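Local structure of methanol--corrinoid protein co-methyltransferase (Methanosarcina barkeri, 2I2X) at residues A[224-229]-A[236-241]; A[148-153]-A[201-206]; A[64-69]-A[106-111]. The protein transfers the methyl group of methanol to the cob(I)amide carried by its partner corrinoid protein MtaC, using zinc, in methanogenesis from methanol. All blocks are in the same frame, centred on the assembly; numbering follows the deposited sequence.

In the fold
Along the chain the contacts follow one another without overlap: contact 3 (64-69 with 106-111), contact 2 (148-153 with 201-206), then contact 1 (224-229 with 236-241). Contacts 3 and 2 belong to the helical layer of the TIM barrel, in which helices 55-76, 95-116, 143-155 and 181-210 alternate with parallel strands. Their centres are 24 Å apart, and helix 95-116, which carries half of contact 3, also touches residues of 148-153. Contact 1 lies across the chain's centre from both, 33 Å from contact 2 and 38 Å from contact 3, centre to centre. Barrel packing thus occupies one side, whereas the helix turn on the other borders the corrinoid.

Contact 1: residues A[224-229]-A[236-241]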
ATOM      1  N   ASN A 224     -11.722  10.963 -15.563  1.00  6.76           N
ATOM      2  CA  ASN A 224     -11.053  10.867 -14.254  1.00  8.29           C
ATOM      3  C   ASN A 224     -10.758  12.239 -13.648  1.00  8.46           C
ATOM      4  O   ASN A 224     -10.882  12.406 -12.426  1.00  8.09           O
ATOM      5  CB  ASN A 224      -9.833   9.893 -14.180  1.00  7.99           C
ATOM      6  CG  ASN A 224     -10.231   8.394 -14.405  1.00  9.88           C
ATOM      7  OD1 ASN A 224     -11.402   7.971 -14.163  1.00  8.01           O
ATOM      8  ND2 ASN A 224      -9.249   7.588 -14.893  1.00  7.91           N
ATOM      9  N   THR A 225     -10.404  13.218 -14.494  1.00  8.86           N
ATOM     10  CA  THR A 225     -10.216  14.589 -14.031  1.00  9.07           C
ATOM     11  C   THR A 225     -11.498  15.088 -13.352  1.00  9.69           C
ATOM     12  O   THR A 225     -11.456  15.661 -12.250  1.00  9.44           O
ATOM     13  CB  THR A 225      -9.748  15.589 -15.134  1.00  9.56           C
ATOM     14  OG1 THR A 225      -8.490  15.179 -15.706  1.00  7.83           O
ATOM     15  CG2 THR A 225      -9.564  17.013 -14.523  1.00  8.49           C
ATOM     16  N   ALA A 226     -12.637  14.828 -13.972  1.00  9.90           N
ATOM     17  CA  ALA A 226     -13.886  15.229 -13.344  1.00 10.91           C
ATOM     18  C   ALA A 226     -14.051  14.541 -11.978  1.00 11.61           C
ATOM     19  O   ALA A 226     -14.471  15.170 -11.009  1.00 12.67           O
ATOM     20  CB  ALA A 226     -15.055  14.947 -14.257  1.00 10.44           C
ATOM     21  N   MET A 227     -13.703  13.260 -11.890  1.00 12.28           N
ATOM     22  CA  MET A 227     -13.862  12.504 -10.653  1.00 12.81           C
ATOM     23  C   MET A 227     -12.915  12.994  -9.561  1.00 13.45           C
ATOM     24  O   MET A 227     -13.286  13.062  -8.392  1.00 13.45           O
ATOM     25  CB  MET A 227     -13.626  11.008 -10.908  1.00 13.37           C
ATOM     26  CG  MET A 227     -13.653  10.143  -9.638  1.00 12.36           C
ATOM     27  SD  MET A 227     -13.575   8.374  -9.969  1.00 13.71           S
ATOM     28  CE  MET A 227     -11.812   8.167 -10.132  1.00 10.98           C
ATOM     29  N   PHE A 228     -11.695  13.349  -9.948  1.00 13.85           N
ATOM     30  CA  PHE A 228     -10.713  13.735  -8.965  1.00 14.72           C
ATOM     31  C   PHE A 228     -11.018  15.107  -8.385  1.00 14.74           C
ATOM     32  O   PHE A 228     -10.918  15.306  -7.176  1.00 15.40           O
ATOM     33  CB  PHE A 228      -9.284  13.640  -9.517  1.00 15.11           C
ATOM     34  CG  PHE A 228      -8.241  13.675  -8.447  1.00 17.49           C
ATOM     35  CD1 PHE A 228      -7.771  14.898  -7.936  1.00 18.98           C
ATOM     36  CD2 PHE A 228      -7.751  12.483  -7.887  1.00 19.03           C
ATOM     37  CE1 PHE A 228      -6.799  14.928  -6.905  1.00 18.26           C
ATOM     38  CE2 PHE A 228      -6.781  12.515  -6.860  1.00 17.93           C
ATOM     39  CZ  PHE A 228      -6.316  13.733  -6.371  1.00 17.22           C
ATOM     40  N   ILE A 229     -11.395  16.046  -9.248  1.00 14.87           N
ATOM     41  CA  ILE A 229     -11.949  17.326  -8.817  1.00 14.24           C
ATOM     42  C   ILE A 229     -13.210  17.143  -7.943  1.00 13.58           C
ATOM     43  O   ILE A 229     -13.404  17.871  -6.980  1.00 12.77           O
ATOM     44  CB  ILE A 229     -12.335  18.198 -10.027  1.00 14.66           C
ATOM     45  CG1 ILE A 229     -11.126  18.454 -10.943  1.00 14.96           C
ATOM     46  CG2 ILE A 229     -12.938  19.532  -9.550  1.00 14.43           C
ATOM     47  CD1 ILE A 229     -11.524  19.256 -12.232  1.00 16.01           C
ATOM     48  N   LYS A 236     -16.184  20.306  -2.211  1.00 14.46           N
ATOM     49  CA  LYS A 236     -17.063  21.298  -2.764  1.00 14.45           C
ATOM     50  C   LYS A 236     -16.520  21.801  -4.110  1.00 13.95           C
ATOM     51  O   LYS A 236     -16.721  22.938  -4.470  1.00 13.57           O
ATOM     52  CB  LYS A 236     -17.246  22.435  -1.757  1.00 14.59           C
ATOM     53  CG  LYS A 236     -15.935  23.019  -1.226  1.00 15.71           C
ATOM     54  CD  LYS A 236     -16.181  23.997  -0.082  1.00 18.75           C
ATOM     55  CE  LYS A 236     -14.903  24.730   0.292  1.00 20.89           C
ATOM     56  NZ  LYS A 236     -14.995  25.295   1.671  1.00 21.54           N
ATOM     57  N   ASN A 237     -15.833  20.946  -4.860  1.00 13.51           N
ATOM     58  CA  ASN A 237     -15.261  21.409  -6.115  1.00 12.89           C
ATOM     59  C   ASN A 237     -16.003  21.026  -7.402  1.00 12.24           C
ATOM     60  O   ASN A 237     -15.828  21.674  -8.434  1.00 11.86           O
ATOM     61  CB  ASN A 237     -13.772  21.091  -6.181  1.00 12.86           C
ATOM     62  CG  ASN A 237     -12.950  21.928  -5.187  1.00 14.84           C
ATOM     63  OD1 ASN A 237     -13.319  23.066  -4.833  1.00 17.32           O
ATOM     64  ND2 ASN A 237     -11.841  21.363  -4.720  1.00 13.90           N
ATOM     65  N   LEU A 238     -16.836  19.987  -7.335  1.00 11.04           N
ATOM     66  CA  LEU A 238     -17.619  19.535  -8.486  1.00 10.26           C
ATOM     67  C   LEU A 238     -18.676  18.563  -7.973  1.00 10.77           C
ATOM     68  O   LEU A 238     -18.344  17.561  -7.314  1.00 10.96           O
ATOM     69  CB  LEU A 238     -16.743  18.834  -9.538  1.00  8.86           C
ATOM     70  CG  LEU A 238     -17.531  18.386 -10.776  1.00  8.51           C
ATOM     71  CD1 LEU A 238     -17.987  19.595 -11.671  1.00  3.90           C
ATOM     72  CD2 LEU A 238     -16.736  17.388 -11.609  1.00  6.94           C
ATOM     73  N   ALA A 239     -19.938  18.850  -8.274  1.00 10.30           N
ATOM     74  CA  ALA A 239     -21.027  18.022  -7.791  1.00 10.03           C
ATOM     75  C   ALA A 239     -20.831  16.635  -8.362  1.00  9.96           C
ATOM     76  O   ALA A 239     -20.507  16.474  -9.551  1.00 10.07           O
ATOM     77  CB  ALA A 239     -22.388  18.581  -8.245  1.00 10.06           C
ATOM     78  N   HIS A 240     -21.063  15.639  -7.523  1.00  8.92           N
ATOM     79  CA  HIS A 240     -20.861  14.282  -7.926  1.00  8.15           C
ATOM     80  C   HIS A 240     -21.838  13.879  -9.011  1.00  7.80           C
ATOM     81  O   HIS A 240     -21.505  13.053  -9.888  1.00  8.12           O
ATOM     82  CB  HIS A 240     -20.861  13.380  -6.697  1.00  8.41           C
ATOM     83  CG  HIS A 240     -19.623  13.534  -5.854  1.00  8.91           C
ATOM     84  ND1 HIS A 240     -19.226  12.595  -4.922  1.00 10.49           N
ATOM     85  CD2 HIS A 240     -18.688  14.514  -5.819  1.00  7.93           C
ATOM     86  CE1 HIS A 240     -18.103  12.996  -4.345  1.00  8.97           C
ATOM     87  NE2 HIS A 240     -17.761  14.160  -4.865  1.00  9.60           N
ATOM     88  N   THR A 241     -23.009  14.511  -9.008  1.00  6.99           N
ATOM     89  CA  THR A 241     -23.991  14.277 -10.049  1.00  6.62           C
ATOM     90  C   THR A 241     -23.536  14.801 -11.417  1.00  7.24           C
ATOM     91  O   THR A 241     -24.107  14.400 -12.413  1.00  7.96           O
ATOM     92  CB  THR A 241     -25.364  14.846  -9.708  1.00  6.55           C
ATOM     93  OG1 THR A 241     -25.220  16.157  -9.161  1.00  6.00           O
ATOM     94  CG2 THR A 241     -26.088  13.962  -8.696  1.00  5.84           C
TER
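Ile-229 and Asn-237 bring the two backbones closest, with their CA atoms 5.9 Å apart where the end of helix 220-230 meets the loop leading into helix 240-259. This connection between two helices follows strand 213-216 of the TIM barrel and borders the corrinoid pocket, to which Thr-225 and Phe-228 contribute. No hydrogen bond joins the two segments; buried aliphatic groups pack on each other and on carbonyl oxygens of the helix. Leu-238 points toward the helix; with its CG anti to the backbone N (chi1 -178°), CD2 comes to 4.0 Å from Ala-226 CB and 3.2 Å from Ala-226 O. One turn on, the CG2 branch of Ile-229 fits against both loop residues, 3.9 Å from Leu-238 CB and 3.8 Å from Asn-237 CB, the last pair of side chains crossing at about a right angle. Asn-237 faces the helix with CB, which also lies 3.3 Å from Ile-229 O, while its OD1 is hydrogen-bonded to Tyr-88 OH of a neighbouring subunit, so that the same loop serves the subunit interface. Val-176 of helix 169-176 touches both Ile-229 and Leu-238. Ala-239 takes the N-cap position, and in the first turn beyond it the His-240 ring meets Leu-238 O edge-on and in its plane, while NE2 is hydrogen-bonded to Gly-230 O.

Contact 2: residues A[148-153]-A[201-206]; sequences EAFEQC and TDISKI
Phe-150 and Glu-151 face Ile-203 and Ile-206 across two helices that run the same way, their axes 9.8 Å apart at closest approach and crossing at -21°. The backbones come nearest at Glu-151 and Ile-206, whose CA atoms are 6.0 Å apart. Such near-parallel packing is what successive beta-alpha units of a TIM barrel produce, and here the helices are held by apolar contact without a hydrogen bond between the segments. The main element is a CH-pi contact: Ile-203 lays its longer branch over one face of the Phe-150 ring, with CG1 3.7 Å from the ring centroid and nearly on the ring normal. CD1 continues outward along the same face to 3.5 Å from Phe-150 CZ, and CG2 lies off toward the CD1 edge of the ring, 4.1 Å from CD1 of Phe-150. Ile-203 can do this because CG1 stands beside its own backbone N (chi1 -69°), bringing that branch round to the neighbouring helix. Nearer the surface, Ile-206 presses CG2 against the base of Glu-151, 3.4 Å from its CB. The glutamate chain then turns away from this methyl, and OE1 forms a salt bridge with Lys-209 NZ, on the same helix as Ile-206. Below, Phe-150 packs on Ile-126 of strand 119-126 and on Leu-161 and Val-163 of strand 160-163, Ile-203 also rests on Val-163, and Phe-146 of helix 143-155 meets the Phe-150 ring edge-to-face.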
ATOM      1  N   GLU A 148       5.793   5.607 -33.815  1.00 18.45           N
ATOM      2  CA  GLU A 148       7.072   4.921 -33.670  1.00 19.16           C
ATOM      3  C   GLU A 148       7.205   4.360 -32.259  1.00 18.77           C
ATOM      4  O   GLU A 148       7.798   3.300 -32.064  1.00 18.44           O
ATOM      5  CB  GLU A 148       8.243   5.873 -33.898  1.00 19.99           C
ATOM      6  CG  GLU A 148       8.542   6.241 -35.320  1.00 24.45           C
ATOM      7  CD  GLU A 148       9.700   7.247 -35.446  1.00 29.66           C
ATOM      8  OE1 GLU A 148      10.761   7.037 -34.801  1.00 32.07           O
ATOM      9  OE2 GLU A 148       9.546   8.236 -36.206  1.00 30.82           O
ATOM     10  N   ALA A 149       6.673   5.077 -31.273  1.00 18.07           N
ATOM     11  CA  ALA A 149       6.719   4.570 -29.918  1.00 18.49           C
ATOM     12  C   ALA A 149       5.938   3.246 -29.806  1.00 18.33           C
ATOM     13  O   ALA A 149       6.453   2.263 -29.243  1.00 18.45           O
ATOM     14  CB  ALA A 149       6.241   5.606 -28.910  1.00 18.27           C
ATOM     15  N   PHE A 150       4.730   3.211 -30.369  1.00 17.58           N
ATOM     16  CA  PHE A 150       3.929   2.000 -30.312  1.00 17.51           C
ATOM     17  C   PHE A 150       4.667   0.894 -31.032  1.00 17.48           C
ATOM     18  O   PHE A 150       4.786  -0.199 -30.515  1.00 17.37           O
ATOM     19  CB  PHE A 150       2.537   2.165 -30.939  1.00 17.47           C
ATOM     20  CG  PHE A 150       1.568   2.939 -30.104  1.00 17.40           C
ATOM     21  CD1 PHE A 150       0.852   2.316 -29.070  1.00 15.99           C
ATOM     22  CD2 PHE A 150       1.325   4.292 -30.374  1.00 17.08           C
ATOM     23  CE1 PHE A 150      -0.060   3.027 -28.294  1.00 13.73           C
ATOM     24  CE2 PHE A 150       0.404   5.027 -29.590  1.00 15.82           C
ATOM     25  CZ  PHE A 150      -0.281   4.383 -28.539  1.00 15.22           C
ATOM     26  N   GLU A 151       5.180   1.149 -32.220  1.00 17.99           N
ATOM     27  CA  GLU A 151       5.712   0.000 -32.928  1.00 19.25           C
ATOM     28  C   GLU A 151       7.076  -0.503 -32.428  1.00 18.79           C
ATOM     29  O   GLU A 151       7.361  -1.697 -32.483  1.00 18.39           O
ATOM     30  CB  GLU A 151       5.602   0.163 -34.439  1.00 19.46           C
ATOM     31  CG  GLU A 151       6.846   0.331 -35.204  1.00 22.85           C
ATOM     32  CD  GLU A 151       6.525   0.452 -36.704  1.00 27.97           C
ATOM     33  OE1 GLU A 151       6.377  -0.602 -37.383  1.00 27.80           O
ATOM     34  OE2 GLU A 151       6.407   1.607 -37.182  1.00 28.56           O
ATOM     35  N   GLN A 152       7.889   0.409 -31.904  1.00 18.70           N
ATOM     36  CA  GLN A 152       9.178   0.040 -31.363  1.00 18.97           C
ATOM     37  C   GLN A 152       9.016  -0.797 -30.104  1.00 18.46           C
ATOM     38  O   GLN A 152       9.715  -1.804 -29.950  1.00 18.05           O
ATOM     39  CB  GLN A 152      10.034   1.268 -31.092  1.00 19.64           C
ATOM     40  CG  GLN A 152      10.566   1.934 -32.346  1.00 22.95           C
ATOM     41  CD  GLN A 152      11.553   1.059 -33.050  1.00 29.07           C
ATOM     42  OE1 GLN A 152      12.514   0.571 -32.432  1.00 31.54           O
ATOM     43  NE2 GLN A 152      11.326   0.826 -34.355  1.00 30.32           N
ATOM     44  N   CYS A 153       8.089  -0.397 -29.224  1.00 17.93           N
ATOM     45  CA  CYS A 153       7.804  -1.153 -28.002  1.00 17.13           C
ATOM     46  C   CYS A 153       7.208  -2.492 -28.346  1.00 17.39           C
ATOM     47  O   CYS A 153       7.487  -3.504 -27.683  1.00 17.09           O
ATOM     48  CB  CYS A 153       6.841  -0.403 -27.106  1.00 16.82           C
ATOM     49  SG  CYS A 153       7.606   1.038 -26.378  1.00 15.08           S
ATOM     50  N   THR A 201      -7.085   3.375 -35.265  1.00 12.26           N
ATOM     51  CA  THR A 201      -6.946   2.753 -36.554  1.00 10.99           C
ATOM     52  C   THR A 201      -5.476   2.500 -36.803  1.00 11.22           C
ATOM     53  O   THR A 201      -5.078   1.405 -37.181  1.00 11.96           O
ATOM     54  CB  THR A 201      -7.525   3.674 -37.628  1.00 11.57           C
ATOM     55  OG1 THR A 201      -8.936   3.818 -37.380  1.00 11.67           O
ATOM     56  CG2 THR A 201      -7.264   3.112 -39.058  1.00  7.68           C
ATOM     57  N   ASP A 202      -4.658   3.508 -36.581  1.00 11.05           N
ATOM     58  CA  ASP A 202      -3.242   3.332 -36.733  1.00 11.42           C
ATOM     59  C   ASP A 202      -2.648   2.373 -35.701  1.00 12.21           C
ATOM     60  O   ASP A 202      -1.817   1.525 -36.077  1.00 12.53           O
ATOM     61  CB  ASP A 202      -2.550   4.672 -36.656  1.00 11.95           C
ATOM     62  CG  ASP A 202      -2.846   5.549 -37.847  1.00 13.03           C
ATOM     63  OD1 ASP A 202      -3.191   5.022 -38.944  1.00 16.92           O
ATOM     64  OD2 ASP A 202      -2.739   6.779 -37.674  1.00 13.03           O
ATOM     65  N   ILE A 203      -3.069   2.481 -34.425  1.00 12.22           N
ATOM     66  CA  ILE A 203      -2.512   1.604 -33.366  1.00 11.88           C
ATOM     67  C   ILE A 203      -2.754   0.131 -33.684  1.00 12.31           C
ATOM     68  O   ILE A 203      -1.834  -0.668 -33.625  1.00 11.47           O
ATOM     69  CB  ILE A 203      -2.978   1.951 -31.938  1.00 10.83           C
ATOM     70  CG1 ILE A 203      -2.366   3.287 -31.507  1.00 10.76           C
ATOM     71  CG2 ILE A 203      -2.523   0.869 -30.983  1.00 10.09           C
ATOM     72  CD1 ILE A 203      -3.197   4.115 -30.522  1.00  6.26           C
ATOM     73  N   SER A 204      -3.981  -0.195 -34.069  1.00 13.86           N
ATOM     74  CA  SER A 204      -4.364  -1.561 -34.440  1.00 15.79           C
ATOM     75  C   SER A 204      -3.580  -2.122 -35.640  1.00 16.59           C
ATOM     76  O   SER A 204      -3.097  -3.261 -35.613  1.00 15.81           O
ATOM     77  CB  SER A 204      -5.852  -1.595 -34.722  1.00 15.80           C
ATOM     78  OG  SER A 204      -6.577  -1.242 -33.550  1.00 18.12           O
ATOM     79  N   LYS A 205      -3.449  -1.301 -36.684  1.00 18.01           N
ATOM     80  CA  LYS A 205      -2.590  -1.611 -37.829  1.00 19.06           C
ATOM     81  C   LYS A 205      -1.180  -2.068 -37.351  1.00 18.85           C
ATOM     82  O   LYS A 205      -0.632  -3.094 -37.805  1.00 18.59           O
ATOM     83  CB  LYS A 205      -2.494  -0.365 -38.694  1.00 19.39           C
ATOM     84  CG  LYS A 205      -2.524  -0.620 -40.147  1.00 23.17           C
ATOM     85  CD  LYS A 205      -3.494   0.350 -40.843  1.00 28.22           C
ATOM     86  CE  LYS A 205      -2.824   1.676 -41.269  1.00 31.95           C
ATOM     87  NZ  LYS A 205      -3.761   2.486 -42.132  1.00 33.11           N
ATOM     88  N   ILE A 206      -0.612  -1.317 -36.418  1.00 18.47           N
ATOM     89  CA  ILE A 206       0.697  -1.653 -35.867  1.00 18.92           C
ATOM     90  C   ILE A 206       0.697  -2.957 -35.065  1.00 19.63           C
ATOM     91  O   ILE A 206       1.616  -3.780 -35.196  1.00 19.87           O
ATOM     92  CB  ILE A 206       1.252  -0.492 -35.037  1.00 18.97           C
ATOM     93  CG1 ILE A 206       1.670   0.650 -35.982  1.00 16.86           C
ATOM     94  CG2 ILE A 206       2.425  -0.948 -34.147  1.00 18.11           C
ATOM     95  CD1 ILE A 206       1.725   2.010 -35.310  1.00 15.28           C
TER

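Contact 3: residues A[64-69]-A[106-111]; sequences RITTDV and KTIMEK
Helices 55-76 and 95-116, which flank strand 80-86 in the TIM barrel, meet where Thr-66 and Thr-67 face Ile-108 and Met-109. They are neighbours in the outer helical layer, and their short segments run nearly parallel, 9.4 Å apart at closest approach with a crossing angle of -20°. Ile-108 is central to the contact: it projects toward the two threonines and meets the methyl of one and the hydroxyl oxygen of the other. Its CG2 lies 3.8 Å from CG2 of Thr-66, the two side chains crossing at a slant. Its other branch passes at about a right angle to Thr-67, ending with CD1 3.6 Å from OG1 of that residue. Met-109 comes to the same Thr-66 methyl from the strand side. With its chain extended past CG (chi2 179°), it passes across Thr-66 at about a right angle, with both CG and CE 4.0 Å from CG2 of Thr-66. Thr-66 and Met-109 also rest on Leu-83 of strand 80-86, which joins the interface to the barrel wall. Replacing Ile-108 with an alanine would probably open a gap between the helices, leaving Thr-66 CG2 without the Ile-108 methyl and the flank of Thr-67 uncovered. Both threonines suit an apolar interface because their hydroxyls find partners in their own helix: Thr-66 OG1 is hydrogen-bonded to Tyr-62 O, and Thr-67 OG1 to Glu-63 O. Thr-66 OG1 also has a weak hydrogen bond to Gln-105 OE1, just before 106-111 on the facing helix. Between the two segments themselves there is no polar bond, and the chemistry there implies cohesion by shape and van der Waals contact rather than by directional bonding.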
ATOM      1  N   ARG A  64      14.702  -3.407 -11.781  1.00 11.70           N
ATOM      2  CA  ARG A  64      14.523  -3.697 -10.370  1.00 12.12           C
ATOM      3  C   ARG A  64      13.045  -3.966 -10.093  1.00 11.48           C
ATOM      4  O   ARG A  64      12.718  -4.895  -9.349  1.00 10.88           O
ATOM      5  CB  ARG A  64      15.051  -2.552  -9.499  1.00 12.98           C
ATOM      6  CG  ARG A  64      16.561  -2.532  -9.369  1.00 15.13           C
ATOM      7  CD  ARG A  64      17.058  -1.213  -8.792  1.00 20.63           C
ATOM      8  NE  ARG A  64      18.477  -1.343  -8.506  1.00 26.59           N
ATOM      9  CZ  ARG A  64      19.281  -0.387  -8.054  1.00 29.31           C
ATOM     10  NH1 ARG A  64      18.818   0.840  -7.826  1.00 29.90           N
ATOM     11  NH2 ARG A  64      20.565  -0.686  -7.821  1.00 29.54           N
ATOM     12  N   ILE A  65      12.177  -3.166 -10.724  1.00 10.69           N
ATOM     13  CA  ILE A  65      10.731  -3.267 -10.556  1.00 10.21           C
ATOM     14  C   ILE A  65      10.295  -4.664 -11.009  1.00 10.29           C
ATOM     15  O   ILE A  65       9.587  -5.374 -10.281  1.00 10.29           O
ATOM     16  CB  ILE A  65       9.976  -2.140 -11.339  1.00 10.05           C
ATOM     17  CG1 ILE A  65      10.166  -0.768 -10.662  1.00  9.68           C
ATOM     18  CG2 ILE A  65       8.508  -2.441 -11.436  1.00  8.63           C
ATOM     19  CD1 ILE A  65       9.884   0.443 -11.591  1.00  3.05           C
ATOM     20  N   THR A  66      10.786  -5.067 -12.184  1.00  9.77           N
ATOM     21  CA  THR A  66      10.361  -6.283 -12.827  1.00  9.50           C
ATOM     22  C   THR A  66      10.819  -7.477 -12.007  1.00  9.85           C
ATOM     23  O   THR A  66      10.034  -8.390 -11.723  1.00 10.60           O
ATOM     24  CB  THR A  66      10.888  -6.387 -14.274  1.00  9.39           C
ATOM     25  OG1 THR A  66      10.576  -5.185 -14.984  1.00 10.13           O
ATOM     26  CG2 THR A  66      10.258  -7.554 -15.000  1.00  7.59           C
ATOM     27  N   THR A  67      12.080  -7.468 -11.614  1.00  9.48           N
ATOM     28  CA  THR A  67      12.582  -8.521 -10.776  1.00  9.09           C
ATOM     29  C   THR A  67      11.778  -8.584  -9.493  1.00  9.11           C
ATOM     30  O   THR A  67      11.366  -9.647  -9.109  1.00  9.80           O
ATOM     31  CB  THR A  67      14.094  -8.359 -10.512  1.00  9.42           C
ATOM     32  OG1 THR A  67      14.787  -8.500 -11.765  1.00 11.39           O
ATOM     33  CG2 THR A  67      14.602  -9.394  -9.516  1.00  4.85           C
ATOM     34  N   ASP A  68      11.524  -7.462  -8.844  1.00  9.13           N
ATOM     35  CA  ASP A  68      10.817  -7.484  -7.556  1.00  9.74           C
ATOM     36  C   ASP A  68       9.405  -8.094  -7.595  1.00  9.61           C
ATOM     37  O   ASP A  68       9.009  -8.874  -6.705  1.00  9.84           O
ATOM     38  CB  ASP A  68      10.749  -6.077  -6.980  1.00 10.00           C
ATOM     39  CG  ASP A  68      12.075  -5.626  -6.413  1.00 12.20           C
ATOM     40  OD1 ASP A  68      13.055  -6.415  -6.467  1.00 14.36           O
ATOM     41  OD2 ASP A  68      12.144  -4.479  -5.923  1.00 13.61           O
ATOM     42  N   VAL A  69       8.673  -7.731  -8.638  1.00  9.26           N
ATOM     43  CA  VAL A  69       7.360  -8.261  -8.928  1.00  9.12           C
ATOM     44  C   VAL A  69       7.398  -9.767  -9.217  1.00  9.71           C
ATOM     45  O   VAL A  69       6.640 -10.535  -8.602  1.00 10.47           O
ATOM     46  CB  VAL A  69       6.744  -7.540 -10.174  1.00  9.40           C
ATOM     47  CG1 VAL A  69       5.430  -8.185 -10.557  1.00  7.67           C
ATOM     48  CG2 VAL A  69       6.566  -6.052  -9.917  1.00  6.89           C
ATOM     49  N   LYS A 106      10.941  -7.719 -20.552  1.00 13.35           N
ATOM     50  CA  LYS A 106      10.566  -9.030 -21.115  1.00 12.90           C
ATOM     51  C   LYS A 106      11.622 -10.112 -20.886  1.00 13.05           C
ATOM     52  O   LYS A 106      11.277 -11.295 -20.684  1.00 12.98           O
ATOM     53  CB  LYS A 106      10.233  -8.949 -22.616  1.00 12.69           C
ATOM     54  CG  LYS A 106       9.427 -10.155 -23.122  1.00 12.31           C
ATOM     55  CD  LYS A 106       8.144 -10.275 -22.250  1.00 14.27           C
ATOM     56  CE  LYS A 106       7.094 -11.109 -22.873  1.00 15.70           C
ATOM     57  NZ  LYS A 106       6.431 -10.411 -24.036  1.00 16.62           N
ATOM     58  N   THR A 107      12.895  -9.709 -20.931  1.00 12.73           N
ATOM     59  CA  THR A 107      14.011 -10.624 -20.723  1.00 12.76           C
ATOM     60  C   THR A 107      13.878 -11.283 -19.338  1.00 13.31           C
ATOM     61  O   THR A 107      13.956 -12.501 -19.217  1.00 13.09           O
ATOM     62  CB  THR A 107      15.397  -9.909 -20.881  1.00 12.87           C
ATOM     63  OG1 THR A 107      15.542  -9.367 -22.211  1.00 13.16           O
ATOM     64  CG2 THR A 107      16.555 -10.867 -20.571  1.00 11.11           C
ATOM     65  N   ILE A 108      13.657 -10.472 -18.308  1.00 13.62           N
ATOM     66  CA  ILE A 108      13.485 -10.993 -16.955  1.00 14.23           C
ATOM     67  C   ILE A 108      12.221 -11.868 -16.857  1.00 15.17           C
ATOM     68  O   ILE A 108      12.260 -12.968 -16.270  1.00 15.80           O
ATOM     69  CB  ILE A 108      13.450  -9.849 -15.932  1.00 14.17           C
ATOM     70  CG1 ILE A 108      14.850  -9.229 -15.811  1.00 12.66           C
ATOM     71  CG2 ILE A 108      12.863 -10.310 -14.603  1.00 12.75           C
ATOM     72  CD1 ILE A 108      14.845  -7.792 -15.331  1.00 12.17           C
ATOM     73  N   MET A 109      11.131 -11.396 -17.463  1.00 14.91           N
ATOM     74  CA  MET A 109       9.851 -12.103 -17.437  1.00 15.06           C
ATOM     75  C   MET A 109       9.996 -13.475 -18.038  1.00 15.36           C
ATOM     76  O   MET A 109       9.403 -14.434 -17.529  1.00 15.65           O
ATOM     77  CB  MET A 109       8.743 -11.314 -18.166  1.00 14.82           C
ATOM     78  CG  MET A 109       8.321 -10.026 -17.463  1.00 13.77           C
ATOM     79  SD  MET A 109       7.051  -9.121 -18.383  1.00 15.23           S
ATOM     80  CE  MET A 109       7.362  -7.497 -17.744  1.00 17.12           C
ATOM     81  N   GLU A 110      10.789 -13.574 -19.108  1.00 16.33           N
ATOM     82  CA  GLU A 110      11.102 -14.878 -19.759  1.00 16.78           C
ATOM     83  C   GLU A 110      11.880 -15.788 -18.838  1.00 16.33           C
ATOM     84  O   GLU A 110      11.539 -16.960 -18.709  1.00 16.57           O
ATOM     85  CB  GLU A 110      11.862 -14.706 -21.068  1.00 16.52           C
ATOM     86  CG  GLU A 110      10.937 -14.400 -22.242  1.00 19.57           C
ATOM     87  CD  GLU A 110      11.556 -13.541 -23.375  1.00 20.64           C
ATOM     88  OE1 GLU A 110      12.637 -12.935 -23.234  1.00 20.32           O
ATOM     89  OE2 GLU A 110      10.913 -13.465 -24.433  1.00 24.72           O
ATOM     90  N   LYS A 111      12.907 -15.255 -18.185  1.00 15.88           N
ATOM     91  CA  LYS A 111      13.670 -16.062 -17.261  1.00 16.40           C
ATOM     92  C   LYS A 111      12.732 -16.719 -16.202  1.00 15.79           C
ATOM     93  O   LYS A 111      12.860 -17.919 -15.925  1.00 15.41           O
ATOM     94  CB  LYS A 111      14.825 -15.248 -16.636  1.00 17.32           C
ATOM     95  CG  LYS A 111      15.700 -16.037 -15.617  1.00 21.65           C
ATOM     96  CD  LYS A 111      16.587 -15.145 -14.698  1.00 27.88           C
ATOM     97  CE  LYS A 111      17.006 -15.855 -13.342  1.00 31.03           C
ATOM     98  NZ  LYS A 111      16.099 -15.553 -12.139  1.00 31.14           N
TER